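Local coordinates for protein tripeptidase (Staphylococcus aureus subsp. aureus, PDB 3RZA) that probably removes the N-terminal residue from tripeptides, as a zinc-binding peptidase of the M20/M25/M40 family, at residues Phe181-Asp186 with Pro354-Gly359; Asp115-Ser120 with Asn369-Ile374. All blocks are in the same frame, centred on the assembly; numbering follows the deposited sequence.

Contact 1: Phe181-Asp186 with Pro354-Gly359; sequences FGYAID and PSVILG. With ZN (zinc ion), chain C.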
loop_
_atom_site.group_PDB
_atom_site.type_symbol
_atom_site.label_atom_id
_atom_site.label_comp_id
_atom_site.label_asym_id
_atom_site.label_seq_id
_atom_site.Cartn_x
_atom_site.Cartn_y
_atom_site.Cartn_z
ATOM N N PHE A 181 -33.190 -32.266 -5.691
ATOM C CA PHE A 181 -32.696 -31.006 -6.275
ATOM C C PHE A 181 -33.153 -29.832 -5.426
ATOM O O PHE A 181 -33.954 -29.999 -4.488
ATOM C CB PHE A 181 -33.180 -30.834 -7.736
ATOM C CG PHE A 181 -34.676 -31.019 -7.924
ATOM C CD1 PHE A 181 -35.580 -29.968 -7.648
ATOM C CD2 PHE A 181 -35.187 -32.228 -8.393
ATOM C CE1 PHE A 181 -36.956 -30.140 -7.818
ATOM C CE2 PHE A 181 -36.566 -32.397 -8.580
ATOM C CZ PHE A 181 -37.453 -31.354 -8.273
ATOM N N GLY A 182 -32.654 -28.640 -5.737
ATOM C CA GLY A 182 -33.141 -27.460 -5.067
ATOM C C GLY A 182 -32.626 -26.128 -5.495
ATOM O O GLY A 182 -32.095 -25.983 -6.577
ATOM N N TYR A 183 -32.891 -25.130 -4.655
ATOM C CA TYR A 183 -32.813 -23.739 -5.042
ATOM C C TYR A 183 -32.146 -22.916 -3.975
ATOM O O TYR A 183 -32.593 -22.932 -2.823
ATOM C CB TYR A 183 -34.209 -23.193 -5.290
ATOM C CG TYR A 183 -34.916 -23.956 -6.367
ATOM C CD1 TYR A 183 -34.621 -23.725 -7.714
ATOM C CD2 TYR A 183 -35.810 -24.996 -6.043
ATOM C CE1 TYR A 183 -35.250 -24.462 -8.722
ATOM C CE2 TYR A 183 -36.434 -25.741 -7.040
ATOM C CZ TYR A 183 -36.157 -25.468 -8.379
ATOM O OH TYR A 183 -36.761 -26.233 -9.370
ATOM N N ALA A 184 -31.089 -22.194 -4.346
ATOM C CA ALA A 184 -30.544 -21.119 -3.507
ATOM C C ALA A 184 -31.300 -19.834 -3.825
ATOM O O ALA A 184 -31.286 -19.387 -4.957
ATOM C CB ALA A 184 -29.064 -20.967 -3.742
ATOM N N ILE A 185 -31.984 -19.270 -2.825
ATOM C CA ILE A 185 -32.805 -18.074 -3.001
ATOM C C ILE A 185 -31.888 -16.874 -2.750
ATOM O O ILE A 185 -31.971 -16.212 -1.703
ATOM C CB ILE A 185 -34.066 -18.070 -2.035
ATOM C CG1 ILE A 185 -34.851 -19.413 -2.120
ATOM C CG2 ILE A 185 -34.999 -16.888 -2.363
ATOM C CD1 ILE A 185 -35.934 -19.560 -1.048
ATOM N N ASP A 186 -30.979 -16.617 -3.695
ATOM C CA ASP A 186 -29.840 -15.723 -3.457
ATOM C C ASP A 186 -29.066 -15.283 -4.750
ATOM O O ASP A 186 -27.849 -15.217 -4.740
ATOM C CB ASP A 186 -28.857 -16.414 -2.460
ATOM C CG ASP A 186 -27.773 -15.475 -1.919
ATOM O OD1 ASP A 186 -28.058 -14.280 -1.718
ATOM O OD2 ASP A 186 -26.635 -15.939 -1.672
ATOM N N PRO A 354 -28.444 -31.346 -7.689
ATOM C CA PRO A 354 -28.622 -30.284 -8.684
ATOM C C PRO A 354 -29.280 -29.034 -8.117
ATOM O O PRO A 354 -30.388 -29.107 -7.601
ATOM C CB PRO A 354 -29.539 -30.935 -9.731
ATOM C CG PRO A 354 -29.195 -32.354 -9.683
ATOM C CD PRO A 354 -28.757 -32.663 -8.286
ATOM N N SER A 355 -28.564 -27.920 -8.173
ATOM C CA SER A 355 -29.005 -26.685 -7.545
ATOM C C SER A 355 -28.841 -25.519 -8.505
ATOM O O SER A 355 -27.820 -25.405 -9.163
ATOM C CB SER A 355 -28.227 -26.437 -6.265
ATOM O OG SER A 355 -28.339 -27.546 -5.382
ATOM N N VAL A 356 -29.870 -24.676 -8.579
ATOM C CA VAL A 356 -29.857 -23.437 -9.359
ATOM C C VAL A 356 -30.246 -22.310 -8.401
ATOM O O VAL A 356 -30.735 -22.575 -7.291
ATOM C CB VAL A 356 -30.834 -23.534 -10.585
ATOM C CG1 VAL A 356 -30.492 -24.783 -11.426
ATOM C CG2 VAL A 356 -32.261 -23.566 -10.143
ATOM N N ILE A 357 -30.024 -21.069 -8.823
ATOM C CA ILE A 357 -30.066 -19.923 -7.934
ATOM C C ILE A 357 -31.167 -18.995 -8.453
ATOM O O ILE A 357 -31.121 -18.574 -9.611
ATOM C CB ILE A 357 -28.698 -19.150 -7.856
ATOM C CG1 ILE A 357 -27.488 -20.084 -8.037
ATOM C CG2 ILE A 357 -28.567 -18.393 -6.524
ATOM C CD1 ILE A 357 -27.399 -21.211 -6.952
ATOM N N LEU A 358 -32.151 -18.699 -7.596
ATOM C CA LEU A 358 -33.301 -17.889 -7.962
ATOM C C LEU A 358 -32.988 -16.420 -7.768
ATOM O O LEU A 358 -32.428 -16.034 -6.731
ATOM C CB LEU A 358 -34.507 -18.241 -7.089
ATOM C CG LEU A 358 -35.000 -19.680 -7.129
ATOM C CD1 LEU A 358 -36.131 -19.846 -6.095
ATOM C CD2 LEU A 358 -35.441 -20.093 -8.547
ATOM N N GLY A 359 -33.388 -15.597 -8.737
ATOM C CA GLY A 359 -33.309 -14.154 -8.596
ATOM C C GLY A 359 -34.155 -13.676 -7.433
ATOM O O GLY A 359 -35.310 -14.089 -7.310
HETATM ZN ZN ZN C . -26.458 -13.441 -0.567
HETATM O O HOH W 1 -24.722 -12.970 -1.625
#
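Parallel pairing of strands 181-184 and 355-359 builds part of the central sheet of the metallopeptidase, and just past the C-terminal end of strand 181-184 the chain supplies the zinc ligand Asp186. Four backbone hydrogen bonds set the register: Gly182 N to Pro354 O (3.0 Å), Val356 N to Gly182 O, Ala184 N to Val356 O, and Leu358 N to Ala184 O (2.9 Å). Tyr183 and Val356 share one face, and the Leu358 side chain reaches the Tyr183 ring as well. Val356 CG2 lies 3.4 Å from Tyr183 CD1, the two side chains running alongside each other, while Leu358 CD2 approaches the same ring atom at 3.8 Å. The ring's far end is fixed by Tyr183 OH bonding to the carbonyl of Val319, and helices 318-329 and 374-393 pack over this face. Ala184 and Ile357 occupy the other face, where Ile357 CD1 reaches Ala184 CB at 3.6 Å. Metal ligands in loops at the C-terminal ends of parallel strands are characteristic of the alpha/beta catalytic domain of M20 metallopeptidases; here His98, Asp129 and a water complete the zinc site. An inverse gamma turn centred on Ile185 breaks the strand direction. Beyond it, CG anti to the backbone N (chi1 -169°) carries the Asp186 carboxylate away from strand 355-359, and Asp186 OD1 meets the zinc at 2.1 Å. The same oxygen is hydrogen-bonded to Tyr362 OH; Ile357 CG2 packs 3.6 Å from Asp186 C.

Contact 2: Asp115-Ser120 with Asn369-Ile374; sequences DGYIYS and NERMPI
Tyr117 and Arg371 stack across an antiparallel pair of short strands, 117-119 and 371-373, which with strand 111-112 form a small three-stranded sheet separate from the central one. The centre of the contact is tight: Ile118 and Met372, a selenomethionine, make a hydrogen-bonded pair through Ile118 N to Met372 O (2.8 Å, 176° at the hydrogen) and Met372 N to Ile118 O (2.9 Å), and Ile374 N bonds to Gly116 O (3.0 Å). The face of Ile118 and Met372 is the packed one, with helix 23-34 against Ile118; Ile118 CD1 also lies 3.9 Å from Ile374 CG1, the side chains crossing at about a right angle. The partly exposed face is held differently. There the Arg371 guanidinium lies flat on one face of the Tyr117 ring, planes 12° apart and Arg371 CZ 3.7 Å from the ring centroid, a cation-pi stack offset toward the rim. An extended chain from CG to NE carries it there, and Glu363 forms a salt bridge with NE. Pro373 CB adds an apolar contact, 3.8 Å from Tyr117 CE1. Toward Ser120 the strands part, and a water bridges Ser120 N and Glu370 O. Arg371 NH1 gives Tyr119 OH a weak bond of 3.5 Å, while that hydroxyl donates to the syn lone pair of Asp115 OD2 at 2.5 Å.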
loop_
_atom_site.group_PDB
_atom_site.type_symbol
_atom_site.label_atom_id
_atom_site.label_comp_id
_atom_site.label_asym_id
_atom_site.label_seq_id
_atom_site.Cartn_x
_atom_site.Cartn_y
_atom_site.Cartn_z
ATOM N N ASP A 115 -42.526 5.157 -2.962
ATOM C CA ASP A 115 -42.057 4.646 -4.273
ATOM C C ASP A 115 -42.025 3.104 -4.452
ATOM O O ASP A 115 -41.568 2.628 -5.493
ATOM C CB ASP A 115 -40.660 5.234 -4.592
ATOM C CG ASP A 115 -39.540 4.680 -3.685
ATOM O OD1 ASP A 115 -39.818 3.977 -2.701
ATOM O OD2 ASP A 115 -38.372 4.926 -3.991
ATOM N N GLY A 116 -42.417 2.344 -3.421
ATOM C CA GLY A 116 -42.499 0.865 -3.498
ATOM C C GLY A 116 -41.181 0.140 -3.214
ATOM O O GLY A 116 -41.026 -1.020 -3.597
ATOM N N TYR A 117 -40.242 0.823 -2.534
ATOM C CA TYR A 117 -38.952 0.258 -2.134
ATOM C C TYR A 117 -38.762 0.346 -0.603
ATOM O O TYR A 117 -39.234 1.302 0.029
ATOM C CB TYR A 117 -37.840 1.016 -2.834
ATOM C CG TYR A 117 -37.761 0.740 -4.306
ATOM C CD1 TYR A 117 -37.024 -0.339 -4.792
ATOM C CD2 TYR A 117 -38.424 1.557 -5.225
ATOM C CE1 TYR A 117 -36.944 -0.595 -6.161
ATOM C CE2 TYR A 117 -38.359 1.309 -6.589
ATOM C CZ TYR A 117 -37.616 0.225 -7.047
ATOM O OH TYR A 117 -37.544 -0.021 -8.385
ATOM N N ILE A 118 -38.078 -0.664 -0.038
ATOM C CA ILE A 118 -37.574 -0.648 1.331
ATOM C C ILE A 118 -36.101 -0.258 1.256
ATOM O O ILE A 118 -35.354 -0.841 0.478
ATOM C CB ILE A 118 -37.713 -2.031 2.043
ATOM C CG1 ILE A 118 -39.150 -2.591 1.933
ATOM C CG2 ILE A 118 -37.305 -1.924 3.553
ATOM C CD1 ILE A 118 -39.206 -4.073 1.536
ATOM N N TYR A 119 -35.708 0.757 2.024
ATOM C CA TYR A 119 -34.316 1.216 2.123
ATOM C C TYR A 119 -33.822 1.059 3.549
ATOM O O TYR A 119 -34.614 0.934 4.485
ATOM C CB TYR A 119 -34.210 2.711 1.753
ATOM C CG TYR A 119 -34.714 3.066 0.369
ATOM C CD1 TYR A 119 -36.060 3.355 0.149
ATOM C CD2 TYR A 119 -33.841 3.132 -0.713
ATOM C CE1 TYR A 119 -36.526 3.702 -1.111
ATOM C CE2 TYR A 119 -34.295 3.459 -1.990
ATOM C CZ TYR A 119 -35.637 3.737 -2.185
ATOM O OH TYR A 119 -36.079 4.064 -3.436
ATOM N N SER A 120 -32.502 1.163 3.715
ATOM C CA SER A 120 -31.891 1.490 5.020
ATOM C C SER A 120 -32.037 2.996 5.289
ATOM O O SER A 120 -32.576 3.735 4.460
ATOM C CB SER A 120 -30.405 1.084 5.022
ATOM O OG SER A 120 -29.618 1.986 4.249
ATOM N N ASN A 369 -26.753 2.042 0.084
ATOM C CA ASN A 369 -27.949 2.310 -0.757
ATOM C C ASN A 369 -28.746 1.055 -1.119
ATOM O O ASN A 369 -29.615 1.123 -1.981
ATOM C CB ASN A 369 -27.535 3.023 -2.056
ATOM C CG ASN A 369 -26.832 4.320 -1.799
ATOM O OD1 ASN A 369 -27.333 5.170 -1.076
ATOM N ND2 ASN A 369 -25.658 4.476 -2.375
ATOM N N GLU A 370 -28.467 -0.083 -0.469
ATOM C CA GLU A 370 -29.197 -1.326 -0.765
ATOM C C GLU A 370 -30.665 -1.111 -0.590
ATOM O O GLU A 370 -31.076 -0.453 0.357
ATOM C CB GLU A 370 -28.757 -2.476 0.136
ATOM C CG GLU A 370 -29.482 -3.831 -0.145
ATOM C CD GLU A 370 -29.018 -4.947 0.765
ATOM O OE1 GLU A 370 -28.196 -4.682 1.668
ATOM O OE2 GLU A 370 -29.497 -6.086 0.591
ATOM N N ARG A 371 -31.453 -1.669 -1.506
ATOM C CA ARG A 371 -32.904 -1.575 -1.397
ATOM C C ARG A 371 -33.593 -2.814 -1.889
ATOM O O ARG A 371 -33.015 -3.582 -2.672
ATOM C CB ARG A 371 -33.422 -0.345 -2.154
ATOM C CG ARG A 371 -33.225 -0.404 -3.673
ATOM C CD ARG A 371 -33.680 0.874 -4.362
ATOM N NE ARG A 371 -33.766 0.651 -5.816
ATOM C CZ ARG A 371 -34.285 1.494 -6.718
ATOM N NH1 ARG A 371 -34.768 2.695 -6.368
ATOM N NH2 ARG A 371 -34.316 1.125 -7.997
HETATM N N MSE A 372 -34.843 -2.989 -1.451
HETATM C CA MSE A 372 -35.661 -4.154 -1.833
HETATM C C MSE A 372 -36.984 -3.644 -2.389
HETATM O O MSE A 372 -37.713 -2.958 -1.660
HETATM C CB MSE A 372 -35.907 -5.052 -0.621
HETATM C CG MSE A 372 -36.587 -6.371 -0.933
HETATM SE SE MSE A 372 -35.601 -7.514 -2.112
HETATM C CE MSE A 372 -36.999 -8.710 -2.658
ATOM N N PRO A 373 -37.312 -3.983 -3.661
ATOM C CA PRO A 373 -38.667 -3.666 -4.114
ATOM C C PRO A 373 -39.705 -4.547 -3.428
ATOM O O PRO A 373 -39.517 -5.762 -3.353
ATOM C CB PRO A 373 -38.617 -3.945 -5.627
ATOM C CG PRO A 373 -37.184 -4.363 -5.927
ATOM C CD PRO A 373 -36.566 -4.751 -4.682
ATOM N N ILE A 374 -40.776 -3.931 -2.918
ATOM C CA ILE A 374 -41.866 -4.667 -2.253
ATOM C C ILE A 374 -42.529 -5.633 -3.254
ATOM O O ILE A 374 -42.813 -6.766 -2.908
ATOM C CB ILE A 374 -42.945 -3.698 -1.615
ATOM C CG1 ILE A 374 -42.362 -2.881 -0.453
ATOM C CG2 ILE A 374 -44.174 -4.467 -1.104
ATOM C CD1 ILE A 374 -43.171 -1.540 -0.163
HETATM O O HOH W 2 -30.543 1.845 1.457
#

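Overall arrangement
The centres of contacts 1 and 2 lie 23 Å apart and their nearest atoms about 7 Å apart, so the two do not touch. The chain connects them: strand 355-359 of contact 1 is followed by strand 371-373 of contact 2, and the intervening loop carries the calcium ligand His366. Both also converge on Asp129, which binds zinc and calcium. Asp186 of contact 1 shares the zinc with it, whereas Glu370 of contact 2 bonds to its backbone N through OE2, a second-shell link. Helix 374-393, which begins at Ile374, the last residue of contact 2, returns to pack on Ile185 and Leu358, joining the small sheet to the central one.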